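Local coordinates for vitamin B12-binding protein (Vibrio cholerae O395, PDB 5YSC) that binds vitamin B12 (cyanocobalamin) in the periplasm and probably delivers it to BtuC, the membrane subunit of the BtuCDF import transporter, at residues T168-H173 and A189-P194; T108-E113 and P175-S180; P208-T213 and N236-A241. All coordinates share one frame; numbering follows the deposited sequence.

Contact 1. Residues T168-H173 and A189-P194; sequences TLAQGH and ADSEVP
Gln171 reaches from its own turn over to the loop 189-194 and grips it with both backbone and side chain. Its backbone N donates to Ala189 O at 2.9 Å, in the carbonyl plane and on a lone pair. From CB, the side chain sets off with CG anti to its own carbonyl carbon (chi1 -56°), and CG rests 3.4 Å from Ser191 O. CD follows, 3.7 Å from Val193 C. At the tip OE1 faces Pro194 CD at 3.8 Å, while NE2 donates an almost straight bond to Ser191 O, 2.9 Å away and close to the amide plane. Beside it Ala170, small enough to sit against the loop, puts CB 3.6 Å from Ser191 CB. Gln171 and Gly172 form the middle of a type I' turn with positive phi, easily adopted by glycine, and this turn brings His173 round to Pro194. Pro194 CB lies over the centre of the imidazole, 3.6 Å from its centroid, a CH-pi contact; the His173 side chain is about 5 Å from the bound cyanocobalamin. A side-chain amide suits this link: with no charge pair, its one directional bond and that of the backbone N, both to carbonyls, tie the two loops together.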
ATOM      1  N   THR A 168      -7.328   9.970   6.903  1.00 20.44           N
ATOM      2  CA  THR A 168      -5.888  10.071   6.746  1.00 22.70           C
ATOM      3  C   THR A 168      -5.279   8.871   7.460  1.00 19.92           C
ATOM      4  O   THR A 168      -5.970   7.908   7.816  1.00 20.26           O
ATOM      5  CB  THR A 168      -5.373  11.432   7.266  1.00 22.08           C
ATOM      6  OG1 THR A 168      -3.993  11.611   6.901  1.00 21.21           O
ATOM      7  CG2 THR A 168      -5.469  11.547   8.794  1.00 23.20           C
ATOM      8  N   LEU A 169      -3.972   8.915   7.644  1.00 18.16           N
ATOM      9  CA  LEU A 169      -3.200   7.835   8.224  1.00 16.55           C
ATOM     10  C   LEU A 169      -2.527   8.329   9.490  1.00 18.12           C
ATOM     11  O   LEU A 169      -2.363   9.538   9.693  1.00 19.13           O
ATOM     12  CB  LEU A 169      -2.141   7.307   7.248  1.00 16.24           C
ATOM     13  CG  LEU A 169      -0.831   8.074   7.010  1.00 15.61           C
ATOM     14  CD1 LEU A 169       0.051   7.289   6.034  1.00 14.87           C
ATOM     15  CD2 LEU A 169      -1.086   9.470   6.485  1.00 17.86           C
ATOM     16  N   ALA A 170      -2.065   7.378  10.303  1.00 18.05           N
ATOM     17  CA  ALA A 170      -1.502   7.680  11.617  1.00 19.72           C
ATOM     18  C   ALA A 170      -0.749   6.469  12.164  1.00 22.07           C
ATOM     19  O   ALA A 170      -0.754   5.384  11.577  1.00 21.78           O
ATOM     20  CB  ALA A 170      -2.614   8.106  12.589  1.00 22.67           C
ATOM     21  N   GLN A 171      -0.063   6.679  13.280  1.00 21.43           N
ATOM     22  CA  GLN A 171       0.561   5.603  14.043  1.00 24.31           C
ATOM     23  C   GLN A 171       1.576   4.794  13.253  1.00 26.11           C
ATOM     24  O   GLN A 171       1.865   3.638  13.612  1.00 23.72           O
ATOM     25  CB  GLN A 171      -0.496   4.652  14.626  1.00 25.10           C
ATOM     26  CG  GLN A 171      -1.513   5.334  15.486  1.00 29.61           C
ATOM     27  CD  GLN A 171      -2.441   4.349  16.151  1.00 32.76           C
ATOM     28  OE1 GLN A 171      -2.359   3.141  15.922  1.00 31.27           O
ATOM     29  NE2 GLN A 171      -3.341   4.860  16.972  1.00 32.78           N
ATOM     30  N   GLY A 172       2.154   5.374  12.195  1.00 21.73           N
ATOM     31  CA  GLY A 172       3.162   4.668  11.437  1.00 21.89           C
ATOM     32  C   GLY A 172       2.608   3.610  10.508  1.00 21.02           C
ATOM     33  O   GLY A 172       3.391   2.911   9.888  1.00 19.25           O
ATOM     34  N   HIS A 173       1.291   3.435  10.458  1.00 17.20           N
ATOM     35  CA  HIS A 173       0.696   2.417   9.615  1.00 16.76           C
ATOM     36  C   HIS A 173       0.852   2.782   8.146  1.00 16.90           C
ATOM     37  O   HIS A 173       1.058   3.955   7.776  1.00 15.82           O
ATOM     38  CB  HIS A 173      -0.777   2.243   9.946  1.00 17.40           C
ATOM     39  CG  HIS A 173      -0.988   1.521  11.240  1.00 20.96           C
ATOM     40  ND1 HIS A 173      -1.808   0.423  11.361  1.00 23.42           N
ATOM     41  CD2 HIS A 173      -0.443   1.724  12.459  1.00 24.30           C
ATOM     42  CE1 HIS A 173      -1.786  -0.006  12.610  1.00 27.75           C
ATOM     43  NE2 HIS A 173      -0.971   0.771  13.306  1.00 24.68           N
ATOM     44  N   ALA A 189       0.461  11.896  12.876  1.00 20.95           N
ATOM     45  CA  ALA A 189       1.115  10.678  13.322  1.00 19.56           C
ATOM     46  C   ALA A 189       0.575  10.237  14.672  1.00 22.92           C
ATOM     47  O   ALA A 189       0.294   9.055  14.887  1.00 21.93           O
ATOM     48  CB  ALA A 189       2.619  10.899  13.414  1.00 23.67           C
ATOM     49  N   ASP A 190       0.429  11.188  15.592  1.00 24.28           N
ATOM     50  CA  ASP A 190      -0.029  10.892  16.956  1.00 26.75           C
ATOM     51  C   ASP A 190      -1.547  11.009  17.034  1.00 28.55           C
ATOM     52  O   ASP A 190      -2.098  11.928  17.632  1.00 46.62           O
ATOM     53  CB  ASP A 190       0.631  11.833  17.956  1.00 37.37           C
ATOM     54  CG  ASP A 190       2.137  11.742  17.931  1.00 45.83           C
ATOM     55  OD1 ASP A 190       2.644  10.626  17.645  1.00 46.91           O
ATOM     56  OD2 ASP A 190       2.802  12.784  18.187  1.00 51.46           O
ATOM     57  N   SER A 191      -2.226  10.049  16.411  1.00 28.58           N
ATOM     58  CA  SER A 191      -3.668   9.901  16.526  1.00 30.46           C
ATOM     59  C   SER A 191      -4.000   8.617  17.279  1.00 32.08           C
ATOM     60  O   SER A 191      -3.195   7.681  17.373  1.00 31.82           O
ATOM     61  CB  SER A 191      -4.362   9.879  15.158  1.00 29.61           C
ATOM     62  OG  SER A 191      -4.044  11.031  14.399  1.00 28.50           O
ATOM     63  N   GLU A 192      -5.216   8.581  17.801  1.00 30.81           N
ATOM     64  CA  GLU A 192      -5.642   7.459  18.630  1.00 32.55           C
ATOM     65  C   GLU A 192      -6.008   6.232  17.805  1.00 33.31           C
ATOM     66  O   GLU A 192      -6.011   5.128  18.348  1.00 31.15           O
ATOM     67  CB  GLU A 192      -6.816   7.895  19.518  1.00 37.46           C
ATOM     68  CG  GLU A 192      -6.503   9.214  20.235  1.00 46.17           C
ATOM     69  CD  GLU A 192      -7.422   9.522  21.405  1.00 58.97           C
ATOM     70  OE1 GLU A 192      -7.067   9.158  22.553  1.00 61.76           O
ATOM     71  OE2 GLU A 192      -8.488  10.148  21.180  1.00 63.00           O
ATOM     72  N   VAL A 193      -6.263   6.386  16.509  1.00 27.07           N
ATOM     73  CA  VAL A 193      -6.538   5.255  15.627  1.00 26.75           C
ATOM     74  C   VAL A 193      -5.597   5.354  14.434  1.00 25.63           C
ATOM     75  O   VAL A 193      -5.071   6.438  14.144  1.00 21.78           O
ATOM     76  CB  VAL A 193      -8.016   5.218  15.164  1.00 29.01           C
ATOM     77  CG1 VAL A 193      -8.956   5.109  16.357  1.00 32.68           C
ATOM     78  CG2 VAL A 193      -8.376   6.446  14.306  1.00 26.04           C
ATOM     79  N   PRO A 194      -5.365   4.228  13.732  1.00 26.94           N
ATOM     80  CA  PRO A 194      -4.428   4.227  12.588  1.00 23.19           C
ATOM     81  C   PRO A 194      -4.916   4.976  11.358  1.00 22.78           C
ATOM     82  O   PRO A 194      -4.084   5.485  10.597  1.00 20.00           O
ATOM     83  CB  PRO A 194      -4.256   2.731  12.289  1.00 26.19           C
ATOM     84  CG  PRO A 194      -5.391   2.055  12.960  1.00 28.97           C
ATOM     85  CD  PRO A 194      -5.692   2.861  14.173  1.00 28.86           C
TER

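Contact 2. Residues T108-E113 and P175-S180; sequences TKTLDE and PSEVFS
Glu177 lays its aliphatic part against the backbone of Lys109 and Thr110, with CB 3.4 Å from Lys109 O. CG is anti to the backbone N (chi1 -158°), and a bend at chi2 of 91° turns CD beside Thr110. The two side chains then run side by side, pointing the same way, and the carboxylate meets a methyl group: Glu177 OE2 is 3.2 Å from Thr110 CG2. No direct hydrogen bond crosses here. A water makes the polar link instead, donating to Lys109 O at 2.8 Å and accepting from Glu177 N at 3.0 Å, so it serves an amide in the first turn of helix 176-181. Thr110 has its hydroxyl engaged within its own segment. OG1 takes the crowded position between backbone N and carbonyl carbon (chi1 74°), from which it accepts from Glu113 N at 3.1 Å. Glu113 answers with OE1, taking Thr110 N at 3.1 Å from above its carboxylate plane. This reciprocal pair is a capping box at the start of helix 112-122, and threonine and glutamate suit it as acceptors for amides that the helix leaves without partners. OE1 also accepts from Lys109 N, met nearly along the C-O axis, so two bonds hold the carboxylate. The fold is that of a BtuF-type binding protein, two lobes joined by a long helix, here 128-148; the contact bridges the two lobes, with the Lys109 side chain about 9 Å from the bound cyanocobalamin. On its buried side Leu111 CD2 packs on Val178 CG2 at 4.2 Å. Branched apolar side chains fit well here, because Leu111 also touches Leu142 of the long helix and both it and Val178 reach Thr254 of helix 254-267.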
ATOM      1  N   THR A 108       2.663  -5.709   6.373  1.00 13.21           N
ATOM      2  CA  THR A 108       2.526  -4.562   5.481  1.00 14.17           C
ATOM      3  C   THR A 108       2.780  -3.231   6.191  1.00 16.23           C
ATOM      4  O   THR A 108       1.995  -2.285   6.081  1.00 17.67           O
ATOM      5  CB  THR A 108       1.120  -4.626   4.867  1.00 13.21           C
ATOM      6  OG1 THR A 108       0.153  -4.732   5.922  1.00 14.57           O
ATOM      7  CG2 THR A 108       0.974  -5.858   3.943  1.00 12.25           C
ATOM      8  N   LYS A 109       3.930  -3.120   6.851  1.00 15.30           N
ATOM      9  CA  LYS A 109       4.284  -1.881   7.542  1.00 16.53           C
ATOM     10  C   LYS A 109       5.522  -1.147   7.005  1.00 18.64           C
ATOM     11  O   LYS A 109       5.534   0.073   6.946  1.00 20.70           O
ATOM     12  CB  LYS A 109       4.474  -2.137   9.035  1.00 22.08           C
ATOM     13  CG  LYS A 109       4.649  -0.868   9.846  1.00 25.84           C
ATOM     14  CD  LYS A 109       5.262  -1.148  11.198  1.00 30.65           C
ATOM     15  CE  LYS A 109       4.399  -0.601  12.312  1.00 39.74           C
ATOM     16  NZ  LYS A 109       2.960  -0.602  11.950  1.00 41.03           N
ATOM     17  N   THR A 110       6.555  -1.896   6.643  1.00 15.07           N
ATOM     18  CA  THR A 110       7.823  -1.328   6.208  1.00 14.59           C
ATOM     19  C   THR A 110       8.085  -1.637   4.740  1.00 12.95           C
ATOM     20  O   THR A 110       7.501  -2.549   4.158  1.00 14.20           O
ATOM     21  CB  THR A 110       9.008  -1.874   7.005  1.00 18.79           C
ATOM     22  OG1 THR A 110       9.278  -3.207   6.602  1.00 17.72           O
ATOM     23  CG2 THR A 110       8.733  -1.833   8.480  1.00 19.34           C
ATOM     24  N   LEU A 111       9.050  -0.892   4.177  1.00 19.73           N
ATOM     25  CA  LEU A 111       9.457  -1.114   2.787  1.00 14.32           C
ATOM     26  C   LEU A 111      10.255  -2.397   2.634  1.00 15.15           C
ATOM     27  O   LEU A 111      10.091  -3.131   1.665  1.00 14.44           O
ATOM     28  CB  LEU A 111      10.282   0.072   2.282  1.00 17.06           C
ATOM     29  CG  LEU A 111       9.442   1.318   2.018  1.00 16.06           C
ATOM     30  CD1 LEU A 111      10.331   2.518   2.029  1.00 21.34           C
ATOM     31  CD2 LEU A 111       8.659   1.199   0.666  1.00 15.80           C
ATOM     32  N   ASP A 112      11.127  -2.695   3.587  1.00 16.67           N
ATOM     33  CA  ASP A 112      11.886  -3.925   3.463  1.00 17.83           C
ATOM     34  C   ASP A 112      10.974  -5.149   3.535  1.00 15.09           C
ATOM     35  O   ASP A 112      11.290  -6.176   2.941  1.00 17.77           O
ATOM     36  CB  ASP A 112      12.981  -3.974   4.545  1.00 22.01           C
ATOM     37  CG  ASP A 112      14.048  -2.878   4.356  1.00 23.41           C
ATOM     38  OD1 ASP A 112      14.975  -3.049   3.563  1.00 23.94           O
ATOM     39  OD2 ASP A 112      13.940  -1.837   4.986  1.00 28.84           O
ATOM     40  N   GLU A 113       9.826  -5.042   4.216  1.00 16.75           N
ATOM     41  CA  GLU A 113       8.888  -6.157   4.284  1.00 15.28           C
ATOM     42  C   GLU A 113       8.345  -6.567   2.907  1.00 14.71           C
ATOM     43  O   GLU A 113       7.893  -7.707   2.720  1.00 12.99           O
ATOM     44  CB  GLU A 113       7.727  -5.807   5.231  1.00 13.96           C
ATOM     45  CG  GLU A 113       8.104  -6.050   6.707  1.00 16.37           C
ATOM     46  CD  GLU A 113       7.069  -5.611   7.728  1.00 18.24           C
ATOM     47  OE1 GLU A 113       6.110  -4.850   7.457  1.00 15.23           O
ATOM     48  OE2 GLU A 113       7.277  -6.010   8.895  1.00 21.59           O
ATOM     49  N   PRO A 175       0.560   3.862   4.407  1.00 11.36           N
ATOM     50  CA  PRO A 175       1.894   3.983   3.823  1.00 11.26           C
ATOM     51  C   PRO A 175       2.839   4.973   4.505  1.00 12.52           C
ATOM     52  O   PRO A 175       3.730   5.574   3.846  1.00 11.63           O
ATOM     53  CB  PRO A 175       1.571   4.460   2.422  1.00 11.92           C
ATOM     54  CG  PRO A 175       0.413   5.337   2.607  1.00 11.12           C
ATOM     55  CD  PRO A 175      -0.421   4.656   3.660  1.00 11.92           C
ATOM     56  N   SER A 176       2.725   5.096   5.831  1.00 14.10           N
ATOM     57  CA  SER A 176       3.568   6.062   6.545  1.00 15.66           C
ATOM     58  C   SER A 176       5.051   5.927   6.194  1.00 16.09           C
ATOM     59  O   SER A 176       5.751   6.931   5.988  1.00 17.93           O
ATOM     60  CB  SER A 176       3.379   5.904   8.064  1.00 17.19           C
ATOM     61  OG  SER A 176       2.082   6.320   8.439  1.00 20.06           O
ATOM     62  N   GLU A 177       5.545   4.698   6.128  1.00 15.90           N
ATOM     63  CA  GLU A 177       6.954   4.421   5.899  1.00 17.02           C
ATOM     64  C   GLU A 177       7.449   4.924   4.541  1.00 18.04           C
ATOM     65  O   GLU A 177       8.634   5.214   4.375  1.00 18.70           O
ATOM     66  CB  GLU A 177       7.139   2.918   6.004  1.00 26.23           C
ATOM     67  CG  GLU A 177       8.483   2.483   6.303  1.00 29.26           C
ATOM     68  CD  GLU A 177       8.688   2.360   7.764  1.00 32.01           C
ATOM     69  OE1 GLU A 177       8.232   3.277   8.479  1.00 40.05           O
ATOM     70  OE2 GLU A 177       9.257   1.335   8.189  1.00 30.19           O
ATOM     71  N   VAL A 178       6.582   4.983   3.540  1.00 17.61           N
ATOM     72  CA  VAL A 178       7.001   5.543   2.256  1.00 16.67           C
ATOM     73  C   VAL A 178       7.462   6.985   2.434  1.00 18.90           C
ATOM     74  O   VAL A 178       8.516   7.392   1.920  1.00 18.76           O
ATOM     75  CB  VAL A 178       5.847   5.465   1.244  1.00 15.18           C
ATOM     76  CG1 VAL A 178       6.226   6.197  -0.010  1.00 14.82           C
ATOM     77  CG2 VAL A 178       5.498   3.983   0.967  1.00 16.61           C
ATOM     78  N   PHE A 179       6.631   7.793   3.114  1.00 17.52           N
ATOM     79  CA  PHE A 179       6.944   9.195   3.357  1.00 20.34           C
ATOM     80  C   PHE A 179       8.188   9.335   4.228  1.00 20.94           C
ATOM     81  O   PHE A 179       9.050  10.176   3.960  1.00 21.58           O
ATOM     82  CB  PHE A 179       5.734   9.884   3.997  1.00 17.10           C
ATOM     83  CG  PHE A 179       4.515   9.876   3.137  1.00 16.04           C
ATOM     84  CD1 PHE A 179       4.320  10.875   2.183  1.00 13.57           C
ATOM     85  CD2 PHE A 179       3.571   8.862   3.240  1.00 14.64           C
ATOM     86  CE1 PHE A 179       3.201  10.881   1.366  1.00 14.20           C
ATOM     87  CE2 PHE A 179       2.450   8.875   2.434  1.00 16.02           C
ATOM     88  CZ  PHE A 179       2.280   9.891   1.466  1.00 15.62           C
ATOM     89  N   SER A 180       8.330   8.479   5.241  1.00 20.29           N
ATOM     90  CA  SER A 180       9.431   8.640   6.201  1.00 21.63           C
ATOM     91  C   SER A 180      10.798   8.458   5.556  1.00 26.31           C
ATOM     92  O   SER A 180      11.766   9.087   5.989  1.00 29.91           O
ATOM     93  CB  SER A 180       9.273   7.655   7.372  1.00 21.79           C
ATOM     94  OG  SER A 180       8.028   7.836   7.990  1.00 26.94           O
TER
HETATM   95  O   HOH W   1       4.019   2.406   7.220  1.00 17.01           O

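Contact 3. Residues P208-T213 and N236-A241; sequences PQVIFT and NDQVWA
Two neighbouring parallel strands of a four-stranded sheet meet where Ile211, Phe212 and Thr213 pair with Val239, Trp240 and Ala241. Their directions differ by 27°, and the backbone bonds alternate between the strands: Ile211 N donates to Gln238 O at 3.0 Å, Trp240 N to Ile211 O at 2.9 Å, and Thr213 N to Trp240 O at 2.8 Å. Ahead of the paired residues the ladder is extended by a side chain. Gln238, extended beyond CG, brings NE2 within 2.9 Å of Gln209 O and donates from 45° above that carbonyl's plane. The same oxygen accepts from a water that in turn accepts from Asn236 ND2, while Gln238 OE1 is taken by Gln271. The strands are joined through helices 215-220 and 232-235, making a beta-alpha-beta crossover in the lobe that follows the long helix 128-148. Strand 239-241 is an edge strand of the sheet, and 210-213 is bonded on its other flank to strand 155-159. On the face carrying Phe212 and Trp240 the two aromatic side chains cross obliquely, Phe212 CE1 lying near the indole plane at its edge, 3.8 Å from Trp240 CE3. Val210 CG1 packs against both, 3.7 Å from Trp240 CE3 and over the Phe212 ring, offset toward its rim. Large flat groups suit this face because helix 254-267 covers it: Tyr264 stacks on Trp240 and also touches Phe212. On the other face, Ile211 and Val239 lie side by side, CB of the isoleucine 4.0 Å from CG2 of the valine; their beta-branched chains fit the extended backbone. Thr213 and Ala241, short enough to stay close to the sheet, receive Ile218 of helix 215-220.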
ATOM      1  N   PRO A 208       0.029  21.958   7.387  1.00 26.03           N
ATOM      2  CA  PRO A 208       0.966  21.104   6.651  1.00 22.72           C
ATOM      3  C   PRO A 208       1.732  21.894   5.604  1.00 23.96           C
ATOM      4  O   PRO A 208       1.178  22.757   4.933  1.00 25.85           O
ATOM      5  CB  PRO A 208       0.058  20.056   6.000  1.00 21.67           C
ATOM      6  CG  PRO A 208      -1.273  20.733   5.898  1.00 24.46           C
ATOM      7  CD  PRO A 208      -1.372  21.616   7.116  1.00 29.24           C
ATOM      8  N   GLN A 209       3.002  21.565   5.437  1.00 21.41           N
ATOM      9  CA  GLN A 209       3.801  22.178   4.372  1.00 23.01           C
ATOM     10  C   GLN A 209       3.384  21.672   2.993  1.00 21.64           C
ATOM     11  O   GLN A 209       3.418  22.432   2.016  1.00 21.30           O
ATOM     12  CB  GLN A 209       5.277  21.889   4.615  1.00 23.66           C
ATOM     13  CG  GLN A 209       5.863  22.713   5.750  1.00 25.50           C
ATOM     14  CD  GLN A 209       7.251  22.269   6.087  1.00 26.30           C
ATOM     15  OE1 GLN A 209       7.454  21.256   6.756  1.00 25.44           O
ATOM     16  NE2 GLN A 209       8.231  23.012   5.602  1.00 27.86           N
ATOM     17  N   VAL A 210       2.961  20.410   2.917  1.00 21.99           N
ATOM     18  CA  VAL A 210       2.554  19.745   1.684  1.00 19.38           C
ATOM     19  C   VAL A 210       1.252  19.004   1.962  1.00 19.90           C
ATOM     20  O   VAL A 210       1.100  18.404   3.032  1.00 18.76           O
ATOM     21  CB  VAL A 210       3.621  18.746   1.207  1.00 19.62           C
ATOM     22  CG1 VAL A 210       3.111  18.047  -0.025  1.00 18.38           C
ATOM     23  CG2 VAL A 210       4.945  19.426   0.924  1.00 17.43           C
ATOM     24  N   ILE A 211       0.314  19.056   1.014  1.00 16.98           N
ATOM     25  CA  ILE A 211      -0.880  18.212   1.024  1.00 16.69           C
ATOM     26  C   ILE A 211      -0.812  17.240  -0.150  1.00 15.66           C
ATOM     27  O   ILE A 211      -0.669  17.659  -1.302  1.00 15.61           O
ATOM     28  CB  ILE A 211      -2.160  19.053   0.962  1.00 17.56           C
ATOM     29  CG1 ILE A 211      -2.278  19.870   2.262  1.00 19.45           C
ATOM     30  CG2 ILE A 211      -3.362  18.150   0.802  1.00 17.14           C
ATOM     31  CD1 ILE A 211      -3.373  20.928   2.257  1.00 21.31           C
ATOM     32  N   PHE A 212      -0.940  15.953   0.145  1.00 14.99           N
ATOM     33  CA  PHE A 212      -1.059  14.912  -0.862  1.00 15.83           C
ATOM     34  C   PHE A 212      -2.493  14.408  -0.931  1.00 16.83           C
ATOM     35  O   PHE A 212      -3.141  14.205   0.107  1.00 16.53           O
ATOM     36  CB  PHE A 212      -0.121  13.753  -0.554  1.00 12.96           C
ATOM     37  CG  PHE A 212       1.343  14.085  -0.757  1.00 13.77           C
ATOM     38  CD1 PHE A 212       1.813  14.524  -1.980  1.00 15.44           C
ATOM     39  CD2 PHE A 212       2.223  14.011   0.302  1.00 14.98           C
ATOM     40  CE1 PHE A 212       3.120  14.807  -2.144  1.00 14.18           C
ATOM     41  CE2 PHE A 212       3.553  14.322   0.159  1.00 13.49           C
ATOM     42  CZ  PHE A 212       4.008  14.723  -1.080  1.00 14.55           C
ATOM     43  N   THR A 213      -2.980  14.179  -2.149  1.00 15.08           N
ATOM     44  CA  THR A 213      -4.365  13.787  -2.360  1.00 17.24           C
ATOM     45  C   THR A 213      -4.422  12.840  -3.570  1.00 18.67           C
ATOM     46  O   THR A 213      -3.411  12.238  -3.948  1.00 17.73           O
ATOM     47  CB  THR A 213      -5.237  15.055  -2.498  1.00 19.49           C
ATOM     48  OG1 THR A 213      -6.640  14.709  -2.484  1.00 21.33           O
ATOM     49  CG2 THR A 213      -4.881  15.829  -3.813  1.00 20.89           C
ATOM     50  N   ASN A 236       1.834  27.984  -1.800  1.00 27.18           N
ATOM     51  CA  ASN A 236       3.081  27.522  -2.378  1.00 27.75           C
ATOM     52  C   ASN A 236       2.881  26.466  -3.458  1.00 27.75           C
ATOM     53  O   ASN A 236       3.868  25.921  -3.953  1.00 28.72           O
ATOM     54  CB  ASN A 236       3.980  26.990  -1.265  1.00 30.15           C
ATOM     55  CG  ASN A 236       4.443  28.080  -0.314  1.00 33.32           C
ATOM     56  OD1 ASN A 236       4.547  29.251  -0.693  1.00 32.54           O
ATOM     57  ND2 ASN A 236       4.755  27.688   0.927  1.00 32.50           N
ATOM     58  N   ASP A 237       1.637  26.177  -3.851  1.00 27.31           N
ATOM     59  CA  ASP A 237       1.365  25.253  -4.955  1.00 24.48           C
ATOM     60  C   ASP A 237       1.928  23.863  -4.654  1.00 23.94           C
ATOM     61  O   ASP A 237       2.534  23.208  -5.508  1.00 22.08           O
ATOM     62  CB  ASP A 237       1.935  25.807  -6.260  1.00 29.85           C
ATOM     63  CG  ASP A 237       1.610  24.950  -7.472  1.00 39.69           C
ATOM     64  OD1 ASP A 237       0.658  24.138  -7.414  1.00 40.94           O
ATOM     65  OD2 ASP A 237       2.320  25.096  -8.502  1.00 44.74           O
ATOM     66  N   GLN A 238       1.721  23.411  -3.416  1.00 21.24           N
ATOM     67  CA  GLN A 238       2.219  22.124  -2.944  1.00 17.38           C
ATOM     68  C   GLN A 238       1.071  21.227  -2.497  1.00 17.91           C
ATOM     69  O   GLN A 238       1.151  20.541  -1.473  1.00 18.59           O
ATOM     70  CB  GLN A 238       3.243  22.321  -1.833  1.00 18.79           C
ATOM     71  CG  GLN A 238       4.422  23.149  -2.307  1.00 21.70           C
ATOM     72  CD  GLN A 238       5.582  23.263  -1.310  1.00 21.24           C
ATOM     73  OE1 GLN A 238       6.699  23.603  -1.695  1.00 23.70           O
ATOM     74  NE2 GLN A 238       5.321  22.990  -0.033  1.00 22.68           N
ATOM     75  N   VAL A 239       0.002  21.212  -3.288  1.00 18.84           N
ATOM     76  CA  VAL A 239      -1.041  20.209  -3.186  1.00 17.92           C
ATOM     77  C   VAL A 239      -0.881  19.341  -4.415  1.00 15.75           C
ATOM     78  O   VAL A 239      -1.043  19.823  -5.549  1.00 18.46           O
ATOM     79  CB  VAL A 239      -2.442  20.820  -3.112  1.00 20.69           C
ATOM     80  CG1 VAL A 239      -3.465  19.735  -2.945  1.00 20.07           C
ATOM     81  CG2 VAL A 239      -2.498  21.822  -1.951  1.00 22.37           C
ATOM     82  N   TRP A 240      -0.561  18.061  -4.193  1.00 19.11           N
ATOM     83  CA  TRP A 240      -0.257  17.154  -5.288  1.00 16.74           C
ATOM     84  C   TRP A 240      -0.995  15.834  -5.129  1.00 17.81           C
ATOM     85  O   TRP A 240      -1.189  15.324  -4.022  1.00 17.59           O
ATOM     86  CB  TRP A 240       1.239  16.865  -5.359  1.00 18.35           C
ATOM     87  CG  TRP A 240       2.093  18.038  -5.682  1.00 16.91           C
ATOM     88  CD1 TRP A 240       2.046  18.775  -6.822  1.00 19.67           C
ATOM     89  CD2 TRP A 240       3.186  18.574  -4.900  1.00 15.11           C
ATOM     90  NE1 TRP A 240       3.025  19.755  -6.796  1.00 20.17           N
ATOM     91  CE2 TRP A 240       3.736  19.645  -5.633  1.00 19.43           C
ATOM     92  CE3 TRP A 240       3.761  18.241  -3.661  1.00 17.51           C
ATOM     93  CZ2 TRP A 240       4.827  20.393  -5.163  1.00 20.20           C
ATOM     94  CZ3 TRP A 240       4.837  18.972  -3.201  1.00 19.78           C
ATOM     95  CH2 TRP A 240       5.364  20.040  -3.955  1.00 19.48           C
ATOM     96  N   ALA A 241      -1.397  15.275  -6.262  1.00 16.29           N
ATOM     97  CA  ALA A 241      -1.902  13.910  -6.280  1.00 16.50           C
ATOM     98  C   ALA A 241      -0.771  12.905  -6.202  1.00 15.69           C
ATOM     99  O   ALA A 241       0.283  13.114  -6.794  1.00 17.74           O
ATOM    100  CB  ALA A 241      -2.677  13.640  -7.549  1.00 17.13           C
TER
HETATM  101  O   HOH W   2       4.022  25.027   2.617  1.00 24.79           O

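From the N terminus, residues 108-113 come first and wait for 175-180, so contact 2 closes a long loop that includes the lobe-linking helix 128-148. Contact 1 opens inside that loop at 168-173 and closes beyond it at 189-194; the two therefore cross. They also touch, Leu169 packing on Pro175 and Ser176, which joins the loop beside the vitamin cleft to the start of helix 176-181. Contact 3 follows in series, closing the crossover from 208-213 to 236-241. It does not touch contact 1 but meets contact 2 through Phe179 and Phe212. Helix 176-181 thus connects the inter-lobe boundary with the second lobe's sheet.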